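VgrG protein (Vibrio cholerae, PDB 4E1C) probably cross-links host actin through its actin cross-linking domain, which holds ADP and two magnesium ions in a site on its central beta strands. Local coordinates at residues G26-L31 and E90-P95; G172-V177 and L349-T354. One frame throughout, in Å; residues are numbered along the deposited sequence.

Contact 1: G26-L31 and E90-P95. With MG (magnesium ion), chain E; ADP (adenosine-5'-diphosphate), chain B.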
ATOM      1  N   GLY A  26      -5.654   6.429  -2.178  1.00 27.10           N
ATOM      2  CA  GLY A  26      -5.879   5.224  -2.958  1.00 25.87           C
ATOM      3  C   GLY A  26      -6.507   4.214  -2.033  1.00 27.92           C
ATOM      4  O   GLY A  26      -6.331   4.302  -0.813  1.00 26.67           O
ATOM      5  N   ILE A  27      -7.284   3.288  -2.586  1.00 24.38           N
ATOM      6  CA  ILE A  27      -7.938   2.245  -1.786  1.00 24.12           C
ATOM      7  C   ILE A  27      -7.637   0.859  -2.363  1.00 29.67           C
ATOM      8  O   ILE A  27      -7.301   0.748  -3.541  1.00 30.11           O
ATOM      9  CB  ILE A  27      -9.460   2.489  -1.553  1.00 26.69           C
ATOM     10  CG1 ILE A  27     -10.282   2.465  -2.871  1.00 26.49           C
ATOM     11  CG2 ILE A  27      -9.716   3.751  -0.704  1.00 27.27           C
ATOM     12  CD1 ILE A  27     -11.827   2.320  -2.709  1.00 28.18           C
ATOM     13  N   GLU A  28      -7.716  -0.180  -1.520  1.00 26.06           N
ATOM     14  CA  GLU A  28      -7.537  -1.591  -1.871  1.00 25.04           C
ATOM     15  C   GLU A  28      -8.711  -2.314  -1.276  1.00 27.43           C
ATOM     16  O   GLU A  28      -9.056  -2.058  -0.121  1.00 25.22           O
ATOM     17  CB  GLU A  28      -6.235  -2.161  -1.301  1.00 26.10           C
ATOM     18  CG  GLU A  28      -4.983  -1.668  -1.997  1.00 34.14           C
ATOM     19  CD  GLU A  28      -3.716  -1.926  -1.201  1.00 52.49           C
ATOM     20  OE1 GLU A  28      -3.510  -1.273  -0.150  1.00 43.47           O
ATOM     21  OE2 GLU A  28      -2.931  -2.797  -1.632  1.00 47.90           O
ATOM     22  N   ASN A  29      -9.365  -3.171  -2.073  1.00 24.52           N
ATOM     23  CA  ASN A  29     -10.545  -3.904  -1.605  1.00 23.91           C
ATOM     24  C   ASN A  29     -10.557  -5.352  -2.079  1.00 27.58           C
ATOM     25  O   ASN A  29     -10.802  -5.642  -3.261  1.00 27.08           O
ATOM     26  CB  ASN A  29     -11.830  -3.189  -2.057  1.00 30.28           C
ATOM     27  CG  ASN A  29     -13.060  -3.476  -1.215  1.00 54.08           C
ATOM     28  OD1 ASN A  29     -14.021  -2.707  -1.204  1.00 60.87           O
ATOM     29  ND2 ASN A  29     -13.054  -4.551  -0.451  1.00 41.38           N
ATOM     30  N   GLU A  30     -10.291  -6.261  -1.150  1.00 27.32           N
ATOM     31  CA  GLU A  30     -10.281  -7.688  -1.434  1.00 27.65           C
ATOM     32  C   GLU A  30     -11.722  -8.188  -1.403  1.00 31.75           C
ATOM     33  O   GLU A  30     -12.492  -7.833  -0.505  1.00 32.77           O
ATOM     34  CB  GLU A  30      -9.387  -8.422  -0.438  1.00 29.40           C
ATOM     35  CG  GLU A  30      -9.021  -9.831  -0.867  1.00 41.09           C
ATOM     36  CD  GLU A  30      -8.349 -10.662   0.204  1.00 64.91           C
ATOM     37  OE1 GLU A  30      -7.769 -11.716  -0.144  1.00 45.88           O
ATOM     38  OE2 GLU A  30      -8.390 -10.259   1.390  1.00 74.80           O
ATOM     39  N   LEU A  31     -12.111  -8.916  -2.446  1.00 27.88           N
ATOM     40  CA  LEU A  31     -13.486  -9.394  -2.585  1.00 26.39           C
ATOM     41  C   LEU A  31     -13.668 -10.750  -1.955  1.00 30.56           C
ATOM     42  O   LEU A  31     -12.738 -11.543  -1.919  1.00 28.43           O
ATOM     43  CB  LEU A  31     -13.904  -9.443  -4.074  1.00 25.16           C
ATOM     44  CG  LEU A  31     -13.795  -8.136  -4.873  1.00 28.93           C
ATOM     45  CD1 LEU A  31     -14.082  -8.369  -6.308  1.00 28.15           C
ATOM     46  CD2 LEU A  31     -14.684  -7.022  -4.298  1.00 30.68           C
ATOM     47  N   GLU A  90      -8.464  -8.550  -5.812  1.00 21.72           N
ATOM     48  CA  GLU A  90      -8.390  -7.301  -5.100  1.00 21.64           C
ATOM     49  C   GLU A  90      -8.595  -6.142  -6.063  1.00 22.75           C
ATOM     50  O   GLU A  90      -7.901  -6.037  -7.075  1.00 20.16           O
ATOM     51  CB  GLU A  90      -7.075  -7.167  -4.335  1.00 22.88           C
ATOM     52  CG  GLU A  90      -7.069  -5.960  -3.408  1.00 27.66           C
ATOM     53  CD  GLU A  90      -5.761  -5.780  -2.674  1.00 46.27           C
ATOM     54  OE1 GLU A  90      -4.699  -5.885  -3.325  1.00 42.92           O
ATOM     55  OE2 GLU A  90      -5.797  -5.515  -1.453  1.00 45.68           O
ATOM     56  N   LEU A  91      -9.522  -5.259  -5.722  1.00 18.76           N
ATOM     57  CA  LEU A  91      -9.790  -4.046  -6.521  1.00 19.59           C
ATOM     58  C   LEU A  91      -8.912  -2.902  -5.989  1.00 24.59           C
ATOM     59  O   LEU A  91      -8.948  -2.579  -4.799  1.00 22.06           O
ATOM     60  CB  LEU A  91     -11.288  -3.681  -6.512  1.00 19.23           C
ATOM     61  CG  LEU A  91     -12.289  -4.791  -6.908  1.00 23.03           C
ATOM     62  CD1 LEU A  91     -13.712  -4.205  -7.050  1.00 24.25           C
ATOM     63  CD2 LEU A  91     -11.884  -5.499  -8.224  1.00 18.89           C
ATOM     64  N   VAL A  92      -8.015  -2.408  -6.842  1.00 22.62           N
ATOM     65  CA  VAL A  92      -7.017  -1.411  -6.463  1.00 21.66           C
ATOM     66  C   VAL A  92      -7.294  -0.099  -7.182  1.00 25.75           C
ATOM     67  O   VAL A  92      -7.066  -0.008  -8.386  1.00 26.37           O
ATOM     68  CB  VAL A  92      -5.569  -1.947  -6.704  1.00 24.05           C
ATOM     69  CG1 VAL A  92      -4.525  -0.954  -6.190  1.00 22.75           C
ATOM     70  CG2 VAL A  92      -5.362  -3.325  -6.041  1.00 23.55           C
ATOM     71  N   SER A  93      -7.794   0.917  -6.459  1.00 20.67           N
ATOM     72  CA  SER A  93      -8.083   2.195  -7.097  1.00 20.59           C
ATOM     73  C   SER A  93      -6.866   2.941  -7.655  1.00 24.94           C
ATOM     74  O   SER A  93      -5.735   2.785  -7.184  1.00 23.94           O
ATOM     75  CB  SER A  93      -8.888   3.116  -6.179  1.00 22.62           C
ATOM     76  OG  SER A  93      -8.043   3.778  -5.248  1.00 23.84           O
ATOM     77  N   TYR A  94      -7.127   3.778  -8.645  1.00 22.57           N
ATOM     78  CA  TYR A  94      -6.139   4.706  -9.158  1.00 22.58           C
ATOM     79  C   TYR A  94      -6.257   5.870  -8.170  1.00 24.57           C
ATOM     80  O   TYR A  94      -7.390   6.220  -7.798  1.00 22.10           O
ATOM     81  CB  TYR A  94      -6.485   5.121 -10.596  1.00 23.81           C
ATOM     82  CG  TYR A  94      -6.058   4.067 -11.596  1.00 25.65           C
ATOM     83  CD1 TYR A  94      -6.881   2.985 -11.893  1.00 26.38           C
ATOM     84  CD2 TYR A  94      -4.830   4.154 -12.252  1.00 27.92           C
ATOM     85  CE1 TYR A  94      -6.498   2.012 -12.813  1.00 27.47           C
ATOM     86  CE2 TYR A  94      -4.425   3.178 -13.166  1.00 29.34           C
ATOM     87  CZ  TYR A  94      -5.259   2.099 -13.434  1.00 35.87           C
ATOM     88  OH  TYR A  94      -4.870   1.118 -14.317  1.00 33.46           O
ATOM     89  N   PRO A  95      -5.136   6.410  -7.628  1.00 22.35           N
ATOM     90  CA  PRO A  95      -5.263   7.486  -6.631  1.00 22.51           C
ATOM     91  C   PRO A  95      -5.979   8.722  -7.149  1.00 27.86           C
ATOM     92  O   PRO A  95      -5.967   9.009  -8.352  1.00 28.36           O
ATOM     93  CB  PRO A  95      -3.804   7.801  -6.255  1.00 24.21           C
ATOM     94  CG  PRO A  95      -2.990   7.319  -7.436  1.00 27.88           C
ATOM     95  CD  PRO A  95      -3.711   6.094  -7.902  1.00 23.22           C
TER
HETATM   96 MG    MG E 404      -2.344  -4.004  -3.677  1.00 58.60          MG
HETATM   97  PB  ADP B 401       0.786  -3.543  -3.989  1.00 83.38           P
HETATM   98  O1B ADP B 401       2.118  -3.096  -3.538  1.00 83.46           O
HETATM   99  O2B ADP B 401       0.929  -4.382  -5.289  1.00 86.09           O
HETATM  100  O3B ADP B 401       0.114  -4.396  -2.906  1.00 81.90           O
HETATM  101  PA  ADP B 401       0.205  -0.892  -5.084  1.00 74.29           P
HETATM  102  O1A ADP B 401       1.660  -0.590  -4.990  1.00 74.00           O
HETATM  103  O2A ADP B 401      -0.199  -1.078  -6.552  1.00 75.59           O
HETATM  104  O3A ADP B 401      -0.113  -2.251  -4.292  1.00 79.30           O
HETATM  105  O5' ADP B 401      -0.610   0.307  -4.448  1.00 60.04           O
HETATM  106  C5' ADP B 401      -1.314   0.199  -3.206  1.00 44.59           C
HETATM  107  C4' ADP B 401      -2.152   1.438  -3.002  1.00 34.90           C
HETATM  108  O4' ADP B 401      -1.372   2.633  -3.237  1.00 29.73           O
HETATM  109  C3' ADP B 401      -3.428   1.574  -3.844  1.00 28.86           C
HETATM  110  O3' ADP B 401      -4.520   1.811  -2.967  1.00 30.36           O
HETATM  111  C2' ADP B 401      -3.143   2.801  -4.711  1.00 27.95           C
HETATM  112  O2' ADP B 401      -4.258   3.575  -5.115  1.00 26.04           O
HETATM  113  C1' ADP B 401      -2.267   3.589  -3.752  1.00 27.66           C
HETATM  114  N9  ADP B 401      -1.531   4.694  -4.349  1.00 24.49           N
HETATM  115  C8  ADP B 401      -0.657   4.655  -5.404  1.00 20.75           C
HETATM  116  N7  ADP B 401      -0.153   5.823  -5.707  1.00 21.69           N
HETATM  117  C5  ADP B 401      -0.725   6.687  -4.794  1.00 20.43           C
HETATM  118  C6  ADP B 401      -0.573   8.067  -4.563  1.00 21.97           C
HETATM  119  N6  ADP B 401       0.226   8.855  -5.300  1.00 23.36           N
HETATM  120  N1  ADP B 401      -1.282   8.623  -3.555  1.00 22.08           N
HETATM  121  C2  ADP B 401      -2.090   7.846  -2.827  1.00 19.89           C
HETATM  122  N3  ADP B 401      -2.317   6.537  -2.952  1.00 20.57           N
HETATM  123  C4  ADP B 401      -1.593   6.010  -3.956  1.00 21.24           C
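Glu28 CB lies over one face of the Glu90 carboxylate, 3.4 Å from its OE2, and a magnesium ion sits off the same side, out of the carboxylate plane. Glu28 OE2 binds that ion at 2.4 Å, and ADP C5' lies over one face of the Glu28 carboxylate. Glu90 OE1 stays further off, 3.0 Å from the same magnesium. Its chain is extended, with CG anti to the backbone N (chi1 -171°), which carries the acid past the Asn29 carbonyl toward the metal, though no bond to it is established. Farther along, the Pro95 ring covers one face of the adenine, with CG 3.5 Å from ADP C5. Glu28, Glu90 and Val92 share one face of an antiparallel ladder between strands 24-32 and 85-97, so this face of the actin cross-linking domain serves as a floor for nucleotide and metal. Asn29 and Leu91 form a hydrogen-bonded pair, exchanging two backbone bonds. Near Gly26 a side chain takes over: Ser93 OG accepts the Ile27 N-H at 2.8 Å in a fairly straight bond (162°), and Ser93 N returns a bond to Ile27 O. The Ser93 carbonyl, in turn, receives ADP O2' at 2.7 Å, whereas O3' reaches Ile27 O only weakly. On the reverse face Leu31 CD1 meets Leu91 CG at 4.0 Å, the two side chains crossing at about a right angle beneath Met111, Leu114 and Phe118 of helix 101-124.

Contact 2: G172-V177 and L349-T354. With MG (magnesium ion), chain D; ADP (adenosine-5'-diphosphate), chain B; SO4 (sulfate ion), chain F.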
ATOM      1  N   GLY A 172     -11.253  -6.746   4.492  1.00 32.53           N
ATOM      2  CA  GLY A 172     -10.641  -6.841   3.171  1.00 30.23           C
ATOM      3  C   GLY A 172     -10.198  -5.496   2.624  1.00 31.03           C
ATOM      4  O   GLY A 172      -9.702  -5.422   1.496  1.00 29.92           O
ATOM      5  N   GLN A 173     -10.332  -4.420   3.430  1.00 26.96           N
ATOM      6  CA  GLN A 173     -10.061  -3.044   3.001  1.00 26.35           C
ATOM      7  C   GLN A 173      -8.876  -2.311   3.611  1.00 29.09           C
ATOM      8  O   GLN A 173      -8.640  -2.385   4.816  1.00 28.67           O
ATOM      9  CB  GLN A 173     -11.323  -2.185   3.146  1.00 27.69           C
ATOM     10  CG  GLN A 173     -12.472  -2.656   2.238  1.00 32.79           C
ATOM     11  CD  GLN A 173     -13.784  -1.924   2.443  1.00 45.25           C
ATOM     12  OE1 GLN A 173     -14.134  -1.497   3.551  1.00 37.08           O
ATOM     13  NE2 GLN A 173     -14.584  -1.840   1.385  1.00 36.88           N
ATOM     14  N   GLN A 174      -8.172  -1.544   2.761  1.00 25.09           N
ATOM     15  CA  GLN A 174      -7.064  -0.660   3.142  1.00 24.46           C
ATOM     16  C   GLN A 174      -7.198   0.645   2.387  1.00 26.36           C
ATOM     17  O   GLN A 174      -7.830   0.697   1.342  1.00 24.70           O
ATOM     18  CB  GLN A 174      -5.684  -1.265   2.846  1.00 26.12           C
ATOM     19  CG  GLN A 174      -5.174  -2.227   3.897  1.00 43.64           C
ATOM     20  CD  GLN A 174      -5.371  -3.648   3.467  1.00 62.99           C
ATOM     21  OE1 GLN A 174      -4.696  -4.143   2.554  1.00 60.44           O
ATOM     22  NE2 GLN A 174      -6.293  -4.338   4.127  1.00 53.58           N
ATOM     23  N   ALA A 175      -6.586   1.699   2.925  1.00 24.05           N
ATOM     24  CA  ALA A 175      -6.519   3.006   2.299  1.00 23.87           C
ATOM     25  C   ALA A 175      -5.055   3.437   2.368  1.00 28.70           C
ATOM     26  O   ALA A 175      -4.380   3.105   3.338  1.00 28.58           O
ATOM     27  CB  ALA A 175      -7.401   3.994   3.042  1.00 24.53           C
ATOM     28  N   THR A 176      -4.558   4.128   1.314  1.00 25.27           N
ATOM     29  CA  THR A 176      -3.189   4.641   1.233  1.00 23.17           C
ATOM     30  C   THR A 176      -3.276   6.144   1.036  1.00 25.92           C
ATOM     31  O   THR A 176      -3.937   6.595   0.116  1.00 24.79           O
ATOM     32  CB  THR A 176      -2.357   3.913   0.151  1.00 26.03           C
ATOM     33  OG1 THR A 176      -2.197   2.544   0.527  1.00 25.72           O
ATOM     34  CG2 THR A 176      -0.960   4.521  -0.018  1.00 19.44           C
ATOM     35  N   VAL A 177      -2.597   6.914   1.891  1.00 22.95           N
ATOM     36  CA  VAL A 177      -2.643   8.360   1.847  1.00 22.42           C
ATOM     37  C   VAL A 177      -1.271   8.856   1.457  1.00 27.64           C
ATOM     38  O   VAL A 177      -0.280   8.377   1.992  1.00 27.91           O
ATOM     39  CB  VAL A 177      -3.181   8.972   3.192  1.00 26.02           C
ATOM     40  CG1 VAL A 177      -3.013  10.499   3.245  1.00 25.64           C
ATOM     41  CG2 VAL A 177      -4.647   8.583   3.432  1.00 25.70           C
ATOM     42  N   LEU A 349       4.019   8.185   1.177  1.00 24.33           N
ATOM     43  CA  LEU A 349       2.770   7.442   1.308  1.00 23.97           C
ATOM     44  C   LEU A 349       2.694   6.535   2.512  1.00 26.48           C
ATOM     45  O   LEU A 349       3.703   6.027   3.006  1.00 24.31           O
ATOM     46  CB  LEU A 349       2.542   6.642   0.007  1.00 24.77           C
ATOM     47  CG  LEU A 349       1.819   7.383  -1.129  1.00 30.94           C
ATOM     48  CD1 LEU A 349       2.680   8.487  -1.745  1.00 32.12           C
ATOM     49  CD2 LEU A 349       1.478   6.432  -2.208  1.00 34.18           C
ATOM     50  N   PHE A 350       1.468   6.309   2.965  1.00 23.18           N
ATOM     51  CA  PHE A 350       1.197   5.517   4.147  1.00 21.92           C
ATOM     52  C   PHE A 350      -0.043   4.682   3.946  1.00 27.08           C
ATOM     53  O   PHE A 350      -1.081   5.205   3.526  1.00 26.31           O
ATOM     54  CB  PHE A 350       1.016   6.447   5.373  1.00 22.76           C
ATOM     55  CG  PHE A 350       2.216   7.331   5.599  1.00 23.27           C
ATOM     56  CD1 PHE A 350       3.282   6.896   6.388  1.00 24.60           C
ATOM     57  CD2 PHE A 350       2.310   8.576   4.983  1.00 23.99           C
ATOM     58  CE1 PHE A 350       4.419   7.694   6.548  1.00 25.01           C
ATOM     59  CE2 PHE A 350       3.461   9.359   5.115  1.00 27.14           C
ATOM     60  CZ  PHE A 350       4.504   8.919   5.906  1.00 25.62           C
ATOM     61  N   GLU A 351       0.057   3.382   4.292  1.00 23.95           N
ATOM     62  CA  GLU A 351      -1.039   2.438   4.189  1.00 23.20           C
ATOM     63  C   GLU A 351      -1.678   2.246   5.552  1.00 27.77           C
ATOM     64  O   GLU A 351      -0.990   1.927   6.529  1.00 26.95           O
ATOM     65  CB  GLU A 351      -0.503   1.101   3.646  1.00 24.13           C
ATOM     66  CG  GLU A 351      -1.524  -0.009   3.510  1.00 26.67           C
ATOM     67  CD  GLU A 351      -0.923  -1.341   3.104  1.00 47.49           C
ATOM     68  OE1 GLU A 351       0.046  -1.350   2.311  1.00 39.95           O
ATOM     69  OE2 GLU A 351      -1.434  -2.383   3.569  1.00 50.07           O
ATOM     70  N   PHE A 352      -3.001   2.403   5.610  1.00 25.56           N
ATOM     71  CA  PHE A 352      -3.756   2.160   6.833  1.00 24.30           C
ATOM     72  C   PHE A 352      -4.145   0.679   6.740  1.00 29.28           C
ATOM     73  O   PHE A 352      -4.965   0.313   5.895  1.00 28.91           O
ATOM     74  CB  PHE A 352      -4.991   3.097   6.916  1.00 25.19           C
ATOM     75  CG  PHE A 352      -4.612   4.530   7.212  1.00 26.83           C
ATOM     76  CD1 PHE A 352      -4.128   5.365   6.206  1.00 29.05           C
ATOM     77  CD2 PHE A 352      -4.710   5.041   8.501  1.00 27.59           C
ATOM     78  CE1 PHE A 352      -3.730   6.679   6.498  1.00 29.57           C
ATOM     79  CE2 PHE A 352      -4.355   6.366   8.779  1.00 29.78           C
ATOM     80  CZ  PHE A 352      -3.858   7.170   7.783  1.00 27.82           C
ATOM     81  N   ARG A 353      -3.492  -0.173   7.553  1.00 26.38           N
ATOM     82  CA  ARG A 353      -3.706  -1.631   7.595  1.00 26.57           C
ATOM     83  C   ARG A 353      -5.151  -1.994   7.899  1.00 32.98           C
ATOM     84  O   ARG A 353      -5.688  -2.949   7.333  1.00 32.93           O
ATOM     85  CB  ARG A 353      -2.707  -2.294   8.562  1.00 24.22           C
ATOM     86  CG  ARG A 353      -1.240  -2.049   8.156  1.00 29.63           C
ATOM     87  CD  ARG A 353      -0.871  -2.757   6.838  1.00 30.73           C
ATOM     88  NE  ARG A 353      -0.874  -4.214   7.027  1.00 31.31           N
ATOM     89  CZ  ARG A 353      -0.822  -5.120   6.062  1.00 33.84           C
ATOM     90  NH1 ARG A 353      -0.772  -4.752   4.792  1.00 19.78           N
ATOM     91  NH2 ARG A 353      -0.807  -6.415   6.365  1.00 25.09           N
ATOM     92  N   THR A 354      -5.778  -1.188   8.762  1.00 31.27           N
ATOM     93  CA  THR A 354      -7.197  -1.168   9.103  1.00 31.63           C
ATOM     94  C   THR A 354      -7.629   0.266   8.749  1.00 34.02           C
ATOM     95  O   THR A 354      -6.943   1.227   9.116  1.00 32.95           O
ATOM     96  CB  THR A 354      -7.412  -1.500  10.606  1.00 39.85           C
ATOM     97  OG1 THR A 354      -7.045  -2.855  10.823  1.00 43.96           O
ATOM     98  CG2 THR A 354      -8.863  -1.321  11.058  1.00 38.44           C
TER
HETATM   99 MG    MG D 403      -2.417  -3.608   1.500  1.00 66.36          MG
HETATM  100  PB  ADP B 401       0.786  -3.543  -3.989  1.00 83.38           P
HETATM  101  O1B ADP B 401       2.118  -3.096  -3.538  1.00 83.46           O
HETATM  102  O2B ADP B 401       0.929  -4.382  -5.289  1.00 86.09           O
HETATM  103  O3B ADP B 401       0.114  -4.396  -2.906  1.00 81.90           O
HETATM  104  PA  ADP B 401       0.205  -0.892  -5.084  1.00 74.29           P
HETATM  105  O1A ADP B 401       1.660  -0.590  -4.990  1.00 74.00           O
HETATM  106  O2A ADP B 401      -0.199  -1.078  -6.552  1.00 75.59           O
HETATM  107  O3A ADP B 401      -0.113  -2.251  -4.292  1.00 79.30           O
HETATM  108  O5' ADP B 401      -0.610   0.307  -4.448  1.00 60.04           O
HETATM  109  C5' ADP B 401      -1.314   0.199  -3.206  1.00 44.59           C
HETATM  110  C4' ADP B 401      -2.152   1.438  -3.002  1.00 34.90           C
HETATM  111  O4' ADP B 401      -1.372   2.633  -3.237  1.00 29.73           O
HETATM  112  C3' ADP B 401      -3.428   1.574  -3.844  1.00 28.86           C
HETATM  113  O3' ADP B 401      -4.520   1.811  -2.967  1.00 30.36           O
HETATM  114  C2' ADP B 401      -3.143   2.801  -4.711  1.00 27.95           C
HETATM  115  O2' ADP B 401      -4.258   3.575  -5.115  1.00 26.04           O
HETATM  116  C1' ADP B 401      -2.267   3.589  -3.752  1.00 27.66           C
HETATM  117  N9  ADP B 401      -1.531   4.694  -4.349  1.00 24.49           N
HETATM  118  C8  ADP B 401      -0.657   4.655  -5.404  1.00 20.75           C
HETATM  119  N7  ADP B 401      -0.153   5.823  -5.707  1.00 21.69           N
HETATM  120  C5  ADP B 401      -0.725   6.687  -4.794  1.00 20.43           C
HETATM  121  C6  ADP B 401      -0.573   8.067  -4.563  1.00 21.97           C
HETATM  122  N6  ADP B 401       0.226   8.855  -5.300  1.00 23.36           N
HETATM  123  N1  ADP B 401      -1.282   8.623  -3.555  1.00 22.08           N
HETATM  124  C2  ADP B 401      -2.090   7.846  -2.827  1.00 19.89           C
HETATM  125  N3  ADP B 401      -2.317   6.537  -2.952  1.00 20.57           N
HETATM  126  C4  ADP B 401      -1.593   6.010  -3.956  1.00 21.24           C
HETATM  127  S   SO4 F 405      -0.246  -8.067   2.884  1.00 54.41           S
HETATM  128  O1  SO4 F 405      -1.006  -8.963   2.023  1.00 59.94           O
HETATM  129  O2  SO4 F 405      -0.747  -8.186   4.240  1.00 53.32           O
HETATM  130  O3  SO4 F 405       1.166  -8.436   2.823  1.00 55.83           O
HETATM  131  O4  SO4 F 405      -0.418  -6.698   2.403  1.00 53.71           O
HETATM  132  O   HOH W   1      -8.012  -4.208   6.778  1.00 36.39           O
HETATM  133  O   HOH W   2      -0.206   0.883  -0.083  1.00 29.61           O
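Gln174 and Glu351 reach out from neighbouring strands to hold one magnesium ion between them by quite different conformations. Glu351 is fully stretched, with CG anti to the backbone N (chi1 179°), and its OE2 binds the metal at 2.6 Å. In Gln174 chi1 instead sets CG beside the backbone N and against the Phe352 carbonyl, and the bend at chi2 (101°) then turns the amide so that OE1 meets the ion, also at 2.6 Å. The amide and carboxylate planes end up only 21° apart. Arg353 starts away from strand 167-180 but folds back through bends at chi2 and chi3, so that NH1 makes a 2.7 Å salt bridge with Glu351 OE2. That oxygen thus serves both metal and arginine, which would probably steady its negative charge. The outer edge of the guanidinium takes a sulfate in two nearly straight bonds, NH2 to O2 at 2.8 Å and NH1 to O4 at 3.1 Å. On the far face Val177 CG2 packs on Phe352 CE1 at 3.7 Å, with the Ala175 carbonyl at the edge of that ring. A water hydrogen-bonded to Thr176 OG1 donates to Glu351 OE1. Leu349 CD2 lies against the adenine, 3.4 Å from ADP C5. Antiparallel strands that present acid and amide side chains to a metal beside ADP are consistent with the nucleotide-binding sheet of glutamine synthetase-like ligases.

Strands 24-32 and 167-180 are neighbours, so contacts 1 and 2 run on into each other as four successive antiparallel strands, in the order 85-97, 24-32, 167-180, 345-352. A backbone bond from Thr176 N to Gly26 O (2.8 Å) and a side-chain bond from Gln173 NE2 to Asn29 OD1 (2.8 Å) join them. Each contact contributes to binding one magnesium ion, and the two ions lie 5.2 Å apart. Glu28 stands between: bound to the ion of contact 1, it brings OE1 to 3.1 Å from that of contact 2. The first ion lies 2.6 Å from ADP O3B, the second 5.1 Å. At the other end of ADP, Pro95 and Leu349 sandwich the adenine from opposite faces.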